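Local structure of uncharacterized protein (Xanthomonas campestris pv. vesicatoria, 4FC9) at residues His118-Asn121 with Val122-Lys126; Met161-Thr164 with Arg165-Val169; Leu28-Ala32 with Ala33-Ile37; Glu38-Ala41 with Gln42-Ser46. The protein is secreted into plant host cells as type III effector XopL, whose all-helical, bilobal C-terminal domain, the part in this chain, probably serves as an E3 ubiquitin ligase module. One frame throughout, in Å; residues are numbered along the deposited sequence.

Contact 1 (His118-Asn121 with Val122-Lys126); sequences HYTN and VSNWK
H118 O takes the N-H of V122 at 2.9 Å, and three further i to i+4 bonds follow along the same rise: Y119 O from S123 N, T120 O from N124 N, and N121 O from W125 N at 3.0 Å. Segments 118-121 and 122-126 are therefore successive turns within helix 112-129. On one side of this helix V122 CG2 lies over a face of the H118 imidazole in a CH-pi contact. The methyl carbon is 4.0 Å from the ring centroid and 20° off the normal, shifted toward NE2, which it approaches to 3.7 Å. Two torsions set up the meeting: H118 CG stands anti to the backbone N (chi1 -168°), while CG2 of V122, beside its own N, is directed back to the earlier turn. This i/i+4 aromatic-aliphatic pair lies where the helix meets a loop: P105 touches both side chains and I107 also meets H118. On another side, T120 and N124 run side by side and point the same way, with T120 CG2 3.7 Å from N124 ND2. A water accepts from N124 ND2 at 3.2 Å and donates weakly to N121 OD1 at 3.4 Å, joining the two amides across one turn. W125 packs on P105 as well, and its NE1 is hydrogen-bonded to G102 O.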
loop_
_atom_site.group_PDB
_atom_site.type_symbol
_atom_site.label_atom_id
_atom_site.label_comp_id
_atom_site.label_asym_id
_atom_site.label_seq_id
_atom_site.Cartn_x
_atom_site.Cartn_y
_atom_site.Cartn_z
ATOM N N HIS A 118 -3.569 22.879 -2.386
ATOM C CA HIS A 118 -3.573 22.361 -1.028
ATOM C C HIS A 118 -4.519 21.171 -0.911
ATOM O O HIS A 118 -4.171 20.158 -0.309
ATOM C CB HIS A 118 -3.962 23.454 -0.026
ATOM C CG HIS A 118 -3.721 23.070 1.402
ATOM N ND1 HIS A 118 -2.462 22.816 1.897
ATOM C CD2 HIS A 118 -4.577 22.885 2.429
ATOM C CE1 HIS A 118 -2.551 22.496 3.175
ATOM N NE2 HIS A 118 -3.822 22.531 3.525
ATOM N N TYR A 119 -5.708 21.304 -1.494
ATOM C CA TYR A 119 -6.676 20.211 -1.556
ATOM C C TYR A 119 -6.018 18.943 -2.068
ATOM O O TYR A 119 -6.165 17.866 -1.489
ATOM C CB TYR A 119 -7.806 20.553 -2.523
ATOM C CG TYR A 119 -8.876 21.468 -1.988
ATOM C CD1 TYR A 119 -9.021 21.688 -0.626
ATOM C CD2 TYR A 119 -9.758 22.100 -2.854
ATOM C CE1 TYR A 119 -10.015 22.527 -0.140
ATOM C CE2 TYR A 119 -10.751 22.936 -2.382
ATOM C CZ TYR A 119 -10.877 23.147 -1.026
ATOM O OH TYR A 119 -11.872 23.981 -0.564
ATOM N N THR A 120 -5.301 19.086 -3.177
ATOM C CA THR A 120 -4.642 17.964 -3.831
ATOM C C THR A 120 -3.532 17.400 -2.956
ATOM O O THR A 120 -3.390 16.182 -2.833
ATOM C CB THR A 120 -4.062 18.395 -5.181
ATOM O OG1 THR A 120 -5.122 18.876 -6.018
ATOM C CG2 THR A 120 -3.374 17.231 -5.863
ATOM N N ASN A 121 -2.754 18.288 -2.344
ATOM C CA ASN A 121 -1.696 17.877 -1.423
ATOM C C ASN A 121 -2.223 17.068 -0.239
ATOM O O ASN A 121 -1.606 16.096 0.185
ATOM C CB ASN A 121 -0.920 19.094 -0.913
ATOM C CG ASN A 121 -0.056 19.726 -1.985
ATOM O OD1 ASN A 121 0.184 19.129 -3.034
ATOM N ND2 ASN A 121 0.428 20.930 -1.721
ATOM N N VAL A 122 -3.370 17.478 0.283
ATOM C CA VAL A 122 -3.974 16.817 1.429
ATOM C C VAL A 122 -4.533 15.438 1.066
ATOM O O VAL A 122 -4.326 14.473 1.803
ATOM C CB VAL A 122 -5.052 17.709 2.081
ATOM C CG1 VAL A 122 -5.858 16.923 3.095
ATOM C CG2 VAL A 122 -4.396 18.922 2.735
ATOM N N SER A 123 -5.221 15.348 -0.071
ATOM C CA SER A 123 -5.700 14.068 -0.590
ATOM C C SER A 123 -4.545 13.088 -0.768
ATOM O O SER A 123 -4.608 11.951 -0.298
ATOM C CB SER A 123 -6.400 14.256 -1.935
ATOM O OG SER A 123 -7.579 15.022 -1.796
ATOM N N ASN A 124 -3.494 13.536 -1.453
ATOM C CA ASN A 124 -2.323 12.701 -1.711
ATOM C C ASN A 124 -1.627 12.239 -0.432
ATOM O O ASN A 124 -1.214 11.083 -0.316
ATOM C CB ASN A 124 -1.335 13.438 -2.612
ATOM C CG ASN A 124 -1.795 13.494 -4.049
ATOM O OD1 ASN A 124 -2.665 12.727 -4.461
ATOM N ND2 ASN A 124 -1.211 14.395 -4.825
ATOM N N TRP A 125 -1.503 13.157 0.517
ATOM C CA TRP A 125 -0.910 12.868 1.810
ATOM C C TRP A 125 -1.706 11.793 2.553
ATOM O O TRP A 125 -1.132 10.814 3.031
ATOM C CB TRP A 125 -0.834 14.154 2.632
ATOM C CG TRP A 125 -0.138 14.007 3.945
ATOM C CD1 TRP A 125 1.205 13.902 4.152
ATOM C CD2 TRP A 125 -0.749 13.968 5.239
ATOM N NE1 TRP A 125 1.468 13.788 5.493
ATOM C CE2 TRP A 125 0.288 13.827 6.181
ATOM C CE3 TRP A 125 -2.069 14.030 5.687
ATOM C CZ2 TRP A 125 0.041 13.751 7.549
ATOM C CZ3 TRP A 125 -2.309 13.956 7.046
ATOM C CH2 TRP A 125 -1.260 13.820 7.960
ATOM N N LYS A 126 -3.021 11.980 2.648
ATOM C CA LYS A 126 -3.896 10.996 3.277
ATOM C C LYS A 126 -3.759 9.651 2.569
ATOM O O LYS A 126 -3.661 8.603 3.212
ATOM C CB LYS A 126 -5.355 11.449 3.209
ATOM C CG LYS A 126 -5.748 12.590 4.143
ATOM C CD LYS A 126 -7.271 12.767 4.145
ATOM C CE LYS A 126 -7.736 13.735 5.221
ATOM N NZ LYS A 126 -9.221 13.733 5.360
HETATM O O HOH W 1 1.236 15.967 -3.519
#

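Contact 2 (Met161-Thr164 with Arg165-Val169); sequences MWKT and RELIV
W162 carries its CG anti to the backbone N (chi1 -175°), and E166 has CG anti to its carbonyl carbon (chi1 -64°), a pair of settings that lays the glutamate methylene over the indole one turn earlier. E166 CG sits almost straight above the six-membered ring, 3.5 Å from its centroid, as a CH-pi contact. A bend at the next torsion then runs the carboxylate across the indole, the two planes only 22° apart. A water bridges the two polar ends, donating to E166 OE2 at 2.8 Å and accepting weakly from W162 NE1 at 3.2 Å. The same water lies in the plane of the R165 guanidinium, at its edge, and R165 NH1 makes a salt bridge to E166 OE2 at 3.3 Å. Elsewhere round this buried turn of helix 152-171, K163 and L167 lie alongside each other, CG to CD1 3.8 Å. T164 CG2 and I168 CD1 run likewise at 4.1 Å on the side packed against F93 of helix 91-101. Beneath them, the usual i to i+4 bonds include L167 N to K163 O at 2.8 Å. R165 NH2 also pairs with E87 and E166 OE1 with R176, so the carboxylate has a cationic partner at each oxygen. This network fixes its rotation over the indole and would be expected to favour the ionised form.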
loop_
_atom_site.group_PDB
_atom_site.type_symbol
_atom_site.label_atom_id
_atom_site.label_comp_id
_atom_site.label_asym_id
_atom_site.label_seq_id
_atom_site.Cartn_x
_atom_site.Cartn_y
_atom_site.Cartn_z
HETATM N N MSE A 161 -0.328 -2.110 0.063
HETATM C CA MSE A 161 0.809 -2.190 0.954
HETATM C C MSE A 161 1.997 -2.854 0.282
HETATM O O MSE A 161 3.147 -2.519 0.576
HETATM C CB MSE A 161 0.473 -2.918 2.250
HETATM C CG MSE A 161 1.599 -2.742 3.255
HETATM SE SE MSE A 161 1.414 -3.677 4.887
HETATM C CE MSE A 161 3.281 -3.560 5.473
ATOM N N TRP A 162 1.724 -3.785 -0.626
ATOM C CA TRP A 162 2.811 -4.399 -1.367
ATOM C C TRP A 162 3.562 -3.333 -2.146
ATOM O O TRP A 162 4.787 -3.275 -2.104
ATOM C CB TRP A 162 2.325 -5.492 -2.311
ATOM C CG TRP A 162 3.479 -6.181 -2.976
ATOM C CD1 TRP A 162 4.159 -7.272 -2.518
ATOM C CD2 TRP A 162 4.114 -5.799 -4.203
ATOM N NE1 TRP A 162 5.165 -7.605 -3.393
ATOM C CE2 TRP A 162 5.158 -6.716 -4.436
ATOM C CE3 TRP A 162 3.892 -4.778 -5.134
ATOM C CZ2 TRP A 162 5.982 -6.638 -5.560
ATOM C CZ3 TRP A 162 4.708 -4.704 -6.249
ATOM C CH2 TRP A 162 5.741 -5.628 -6.453
ATOM N N LYS A 163 2.819 -2.483 -2.848
ATOM C CA LYS A 163 3.430 -1.376 -3.567
ATOM C C LYS A 163 4.178 -0.460 -2.613
ATOM O O LYS A 163 5.314 -0.083 -2.877
ATOM C CB LYS A 163 2.389 -0.573 -4.337
ATOM C CG LYS A 163 2.970 0.660 -4.998
ATOM C CD LYS A 163 2.218 1.009 -6.259
ATOM C CE LYS A 163 1.474 2.313 -6.105
ATOM N NZ LYS A 163 0.788 2.691 -7.374
ATOM N N THR A 164 3.538 -0.121 -1.498
ATOM C CA THR A 164 4.131 0.769 -0.500
ATOM C C THR A 164 5.497 0.286 -0.021
ATOM O O THR A 164 6.454 1.053 0.004
ATOM C CB THR A 164 3.200 0.958 0.716
ATOM O OG1 THR A 164 2.041 1.696 0.317
ATOM C CG2 THR A 164 3.913 1.720 1.820
ATOM N N ARG A 165 5.588 -0.987 0.349
ATOM C CA ARG A 165 6.836 -1.531 0.873
ATOM C C ARG A 165 7.900 -1.650 -0.219
ATOM O O ARG A 165 9.091 -1.500 0.047
ATOM C CB ARG A 165 6.607 -2.871 1.595
ATOM C CG ARG A 165 6.220 -4.026 0.695
ATOM C CD ARG A 165 5.631 -5.202 1.477
ATOM N NE ARG A 165 6.548 -5.798 2.451
ATOM C CZ ARG A 165 7.520 -6.658 2.148
ATOM N NH1 ARG A 165 7.737 -7.014 0.889
ATOM N NH2 ARG A 165 8.287 -7.154 3.107
ATOM N N GLU A 166 7.472 -1.889 -1.454
ATOM C CA GLU A 166 8.411 -1.946 -2.564
ATOM C C GLU A 166 8.935 -0.553 -2.934
ATOM O O GLU A 166 10.083 -0.406 -3.348
ATOM C CB GLU A 166 7.793 -2.654 -3.774
ATOM C CG GLU A 166 7.460 -4.126 -3.522
ATOM C CD GLU A 166 8.659 -4.934 -3.057
ATOM O OE1 GLU A 166 9.712 -4.863 -3.726
ATOM O OE2 GLU A 166 8.551 -5.631 -2.023
ATOM N N LEU A 167 8.098 0.469 -2.776
ATOM C CA LEU A 167 8.541 1.845 -3.001
ATOM C C LEU A 167 9.530 2.291 -1.919
ATOM O O LEU A 167 10.497 3.001 -2.202
ATOM C CB LEU A 167 7.348 2.804 -3.088
ATOM C CG LEU A 167 6.461 2.686 -4.336
ATOM C CD1 LEU A 167 5.228 3.566 -4.214
ATOM C CD2 LEU A 167 7.235 3.032 -5.600
ATOM N N ILE A 168 9.287 1.863 -0.683
ATOM C CA ILE A 168 10.201 2.138 0.422
ATOM C C ILE A 168 11.581 1.535 0.157
ATOM O O ILE A 168 12.600 2.202 0.337
ATOM C CB ILE A 168 9.637 1.615 1.764
ATOM C CG1 ILE A 168 8.472 2.493 2.223
ATOM C CG2 ILE A 168 10.719 1.581 2.826
ATOM C CD1 ILE A 168 7.674 1.917 3.374
ATOM N N VAL A 169 11.605 0.283 -0.294
ATOM C CA VAL A 169 12.859 -0.419 -0.562
ATOM C C VAL A 169 13.591 0.137 -1.782
ATOM O O VAL A 169 14.818 0.138 -1.838
ATOM C CB VAL A 169 12.621 -1.935 -0.720
ATOM C CG1 VAL A 169 13.885 -2.650 -1.175
ATOM C CG2 VAL A 169 12.122 -2.515 0.590
HETATM O O HOH W 2 8.245 -8.297 -2.736
#

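Contact 3 (Leu28-Ala32 with Ala33-Ile37); sequences LLLTA and ALERI
L30 and L34 meet obliquely where the loop before helix 32-49 runs into its first turn, with L30 CD1 4.0 Å from L34 CB. The same leucine crosses the E35 side chain at about a right angle, its CD2 reaching 3.9 Å from E35 OE1, so one aliphatic group spans two neighbouring helical residues. L34 itself leans back along the loop: its CD1 comes to 3.3 Å from L29 O and its CG packs against the hydroxyl of T31. T31 is the N-cap residue, and its hydroxyl makes the capping bond. With chi1 at 64°, T31 OG1 lies between its own backbone N and carbonyl carbon and turns toward the first turn, where it accepts from L34 N at 3.2 Å. T31 O meanwhile accepts from E35 N at 3.0 Å, the opening i to i+4 bond. L30, just before the cap, is the centre of an inverse gamma turn, closed by a weak bond from T31 N to L29 O, a tight turn immediately ahead of the N-cap. One turn on, the R36 side chain is bent so that its guanidinium lies with one face above A32 O, 3.7 Å from NH2, while R36 N bonds to that same oxygen at 3.0 Å. L34 continues onto L167 and H170 of helix 152-171. Chemically, the cap gives an acceptor to an N-H of the first turn that has no preceding helical carbonyl, and the arginine charge above A32 O would probably be mildly favourable to that carbonyl.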
loop_
_atom_site.group_PDB
_atom_site.type_symbol
_atom_site.label_atom_id
_atom_site.label_comp_id
_atom_site.label_asym_id
_atom_site.label_seq_id
_atom_site.Cartn_x
_atom_site.Cartn_y
_atom_site.Cartn_z
ATOM N N LEU A 28 12.607 11.102 -8.618
ATOM C CA LEU A 28 12.722 12.023 -9.737
ATOM C C LEU A 28 12.602 11.354 -11.100
ATOM O O LEU A 28 12.054 11.942 -12.031
ATOM C CB LEU A 28 14.023 12.812 -9.633
ATOM C CG LEU A 28 14.091 13.698 -8.388
ATOM C CD1 LEU A 28 15.346 14.534 -8.406
ATOM C CD2 LEU A 28 12.851 14.577 -8.289
ATOM N N LEU A 29 13.101 10.130 -11.220
ATOM C CA LEU A 29 13.038 9.432 -12.499
ATOM C C LEU A 29 12.236 8.146 -12.438
ATOM O O LEU A 29 12.268 7.424 -11.444
ATOM C CB LEU A 29 14.439 9.140 -13.040
ATOM C CG LEU A 29 15.224 10.325 -13.601
ATOM C CD1 LEU A 29 16.598 9.867 -14.046
ATOM C CD2 LEU A 29 14.470 10.974 -14.752
ATOM N N LEU A 30 11.508 7.869 -13.511
ATOM C CA LEU A 30 10.857 6.583 -13.645
ATOM C C LEU A 30 11.888 5.581 -14.150
ATOM O O LEU A 30 12.042 5.375 -15.352
ATOM C CB LEU A 30 9.666 6.671 -14.595
ATOM C CG LEU A 30 8.755 5.444 -14.665
ATOM C CD1 LEU A 30 8.203 5.083 -13.292
ATOM C CD2 LEU A 30 7.622 5.699 -15.643
ATOM N N THR A 31 12.613 4.985 -13.210
ATOM C CA THR A 31 13.582 3.949 -13.515
ATOM C C THR A 31 12.841 2.671 -13.864
ATOM O O THR A 31 11.651 2.538 -13.569
ATOM C CB THR A 31 14.469 3.655 -12.298
ATOM O OG1 THR A 31 13.656 3.130 -11.244
ATOM C CG2 THR A 31 15.147 4.922 -11.804
ATOM N N ALA A 32 13.542 1.727 -14.479
ATOM C CA ALA A 32 12.944 0.445 -14.835
ATOM C C ALA A 32 12.423 -0.295 -13.606
ATOM O O ALA A 32 11.417 -1.002 -13.679
ATOM C CB ALA A 32 13.941 -0.413 -15.583
ATOM N N ALA A 33 13.118 -0.126 -12.483
ATOM C CA ALA A 33 12.745 -0.772 -11.226
ATOM C C ALA A 33 11.413 -0.250 -10.719
ATOM O O ALA A 33 10.568 -1.018 -10.263
ATOM C CB ALA A 33 13.823 -0.553 -10.182
ATOM N N LEU A 34 11.238 1.064 -10.801
ATOM C CA LEU A 34 10.009 1.708 -10.360
ATOM C C LEU A 34 8.841 1.392 -11.277
ATOM O O LEU A 34 7.711 1.246 -10.822
ATOM C CB LEU A 34 10.195 3.219 -10.307
ATOM C CG LEU A 34 10.911 3.737 -9.071
ATOM C CD1 LEU A 34 11.226 5.206 -9.244
ATOM C CD2 LEU A 34 10.056 3.504 -7.839
ATOM N N GLU A 35 9.109 1.310 -12.573
ATOM C CA GLU A 35 8.049 1.002 -13.517
ATOM C C GLU A 35 7.545 -0.418 -13.267
ATOM O O GLU A 35 6.346 -0.683 -13.317
ATOM C CB GLU A 35 8.524 1.177 -14.958
ATOM C CG GLU A 35 7.397 1.065 -15.958
ATOM C CD GLU A 35 7.695 1.764 -17.262
ATOM O OE1 GLU A 35 8.782 2.366 -17.384
ATOM O OE2 GLU A 35 6.835 1.710 -18.166
ATOM N N ARG A 36 8.474 -1.316 -12.966
ATOM C CA ARG A 36 8.148 -2.705 -12.685
ATOM C C ARG A 36 7.302 -2.850 -11.420
ATOM O O ARG A 36 6.391 -3.677 -11.369
ATOM C CB ARG A 36 9.433 -3.524 -12.573
ATOM C CG ARG A 36 9.234 -4.971 -12.158
ATOM C CD ARG A 36 10.452 -5.828 -12.519
ATOM N NE ARG A 36 11.715 -5.268 -12.031
ATOM C CZ ARG A 36 12.614 -4.653 -12.798
ATOM N NH1 ARG A 36 13.730 -4.176 -12.263
ATOM N NH2 ARG A 36 12.398 -4.513 -14.099
ATOM N N ILE A 37 7.605 -2.052 -10.401
ATOM C CA ILE A 37 6.798 -2.055 -9.186
ATOM C C ILE A 37 5.369 -1.641 -9.528
ATOM O O ILE A 37 4.404 -2.291 -9.118
ATOM C CB ILE A 37 7.377 -1.113 -8.117
ATOM C CG1 ILE A 37 8.752 -1.616 -7.670
ATOM C CG2 ILE A 37 6.432 -0.999 -6.933
ATOM C CD1 ILE A 37 9.492 -0.662 -6.760
HETATM O O HOH W 3 11.364 3.826 -17.117
#

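Contact 4 (Glu38-Ala41 with Gln42-Ser46); sequences EDTA and QAMLS
T40 and M44, the latter present as selenomethionine, form the one side-chain contact between segments 38-41 and 42-46. By backbone hydrogen bonds the two are consecutive turns of helix 32-49: Q42 N to E38 O and A43 N to D39 O complete one pair of i to i+4 links, then M44 N reaches T40 O at 2.9 Å and L45 N reaches A41 O at 2.9 Å. The apolar contact sets T40 CG2 3.9 Å from M44 SE, the two side chains inclined to each other. M44 CG stands anti to its carbonyl carbon (chi1 -68°), which leads the chain back over the preceding turn; CG passes 3.3 Å from T40 O. L45 leans back similarly, with CG 3.4 Å from A41 O. Among polar ends, T40 OG1 is hydrogen-bonded to R36 O one turn back, and E38 OE1 is in a salt bridge with K163. The apolar side faces helix 152-171: T40 and M44 both lie against W162, and M44 and L45 against V159. Loop residues F56 and I186 add to the packing round M44, and I186 also meets A43.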
loop_
_atom_site.group_PDB
_atom_site.type_symbol
_atom_site.label_atom_id
_atom_site.label_comp_id
_atom_site.label_asym_id
_atom_site.label_seq_id
_atom_site.Cartn_x
_atom_site.Cartn_y
_atom_site.Cartn_z
ATOM N N GLU A 38 5.244 -0.566 -10.298
ATOM C CA GLU A 38 3.943 -0.085 -10.729
ATOM C C GLU A 38 3.193 -1.114 -11.572
ATOM O O GLU A 38 2.020 -1.377 -11.330
ATOM C CB GLU A 38 4.081 1.217 -11.516
ATOM C CG GLU A 38 4.531 2.415 -10.693
ATOM C CD GLU A 38 3.525 2.827 -9.633
ATOM O OE1 GLU A 38 2.341 2.428 -9.714
ATOM O OE2 GLU A 38 3.925 3.560 -8.709
ATOM N N ASP A 39 3.866 -1.690 -12.561
ATOM C CA ASP A 39 3.203 -2.624 -13.467
ATOM C C ASP A 39 2.739 -3.865 -12.719
ATOM O O ASP A 39 1.645 -4.374 -12.961
ATOM C CB ASP A 39 4.120 -3.004 -14.625
ATOM C CG ASP A 39 4.405 -1.833 -15.553
ATOM O OD1 ASP A 39 3.617 -0.863 -15.553
ATOM O OD2 ASP A 39 5.416 -1.881 -16.283
ATOM N N THR A 40 3.571 -4.336 -11.799
ATOM C CA THR A 40 3.234 -5.493 -10.983
ATOM C C THR A 40 2.064 -5.190 -10.049
ATOM O O THR A 40 1.117 -5.972 -9.949
ATOM C CB THR A 40 4.448 -5.967 -10.158
ATOM O OG1 THR A 40 5.481 -6.418 -11.041
ATOM C CG2 THR A 40 4.060 -7.099 -9.221
ATOM N N ALA A 41 2.132 -4.055 -9.362
ATOM C CA ALA A 41 1.056 -3.653 -8.468
ATOM C C ALA A 41 -0.267 -3.627 -9.224
ATOM O O ALA A 41 -1.278 -4.121 -8.738
ATOM C CB ALA A 41 1.350 -2.294 -7.844
ATOM N N GLN A 42 -0.240 -3.081 -10.433
ATOM C CA GLN A 42 -1.426 -3.006 -11.278
ATOM C C GLN A 42 -1.948 -4.393 -11.630
ATOM O O GLN A 42 -3.153 -4.628 -11.603
ATOM C CB GLN A 42 -1.111 -2.229 -12.556
ATOM C CG GLN A 42 -2.325 -1.782 -13.348
ATOM C CD GLN A 42 -1.954 -0.924 -14.556
ATOM O OE1 GLN A 42 -2.286 0.261 -14.618
ATOM N NE2 GLN A 42 -1.267 -1.524 -15.521
ATOM N N ALA A 43 -1.037 -5.304 -11.965
ATOM C CA ALA A 43 -1.397 -6.684 -12.279
ATOM C C ALA A 43 -2.048 -7.375 -11.081
ATOM O O ALA A 43 -3.021 -8.114 -11.231
ATOM C CB ALA A 43 -0.169 -7.457 -12.726
HETATM N N MSE A 44 -1.500 -7.127 -9.896
HETATM C CA MSE A 44 -2.042 -7.683 -8.661
HETATM C C MSE A 44 -3.444 -7.158 -8.397
HETATM O O MSE A 44 -4.341 -7.922 -8.031
HETATM C CB MSE A 44 -1.126 -7.355 -7.484
HETATM C CG MSE A 44 0.210 -8.062 -7.553
HETATM SE SE MSE A 44 1.507 -7.394 -6.276
HETATM C CE MSE A 44 0.763 -8.129 -4.632
ATOM N N LEU A 45 -3.624 -5.854 -8.587
ATOM C CA LEU A 45 -4.935 -5.228 -8.445
ATOM C C LEU A 45 -5.908 -5.836 -9.430
ATOM O O LEU A 45 -7.061 -6.100 -9.092
ATOM C CB LEU A 45 -4.846 -3.728 -8.697
ATOM C CG LEU A 45 -4.279 -2.909 -7.553
ATOM C CD1 LEU A 45 -4.330 -1.441 -7.915
ATOM C CD2 LEU A 45 -5.068 -3.192 -6.291
ATOM N N SER A 46 -5.439 -6.048 -10.655
ATOM C CA SER A 46 -6.246 -6.696 -11.673
ATOM C C SER A 46 -6.623 -8.098 -11.218
ATOM O O SER A 46 -7.772 -8.506 -11.336
ATOM C CB SER A 46 -5.488 -6.773 -12.993
ATOM O OG SER A 46 -6.302 -7.345 -13.998
HETATM O O HOH W 4 0.620 -4.290 -15.183
#

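From the N terminus, contact 3 starts helix 32-49 and contact 4 continues it directly; contact 1 follows on helix 112-129 and contact 2 on helix 152-171. Each joins adjoining segments, so none closes a loop; all four stand in series, without nesting or crossing. The tie between distant parts of the chain comes from contact 2 meeting the first helix: W162 CZ3 lies 3.8 Å from I37 O of contact 3, while K163 CD packs 3.8 Å from A41 CB of contact 4. Contact 1 stands apart, its centre about 20 Å from that of contact 2.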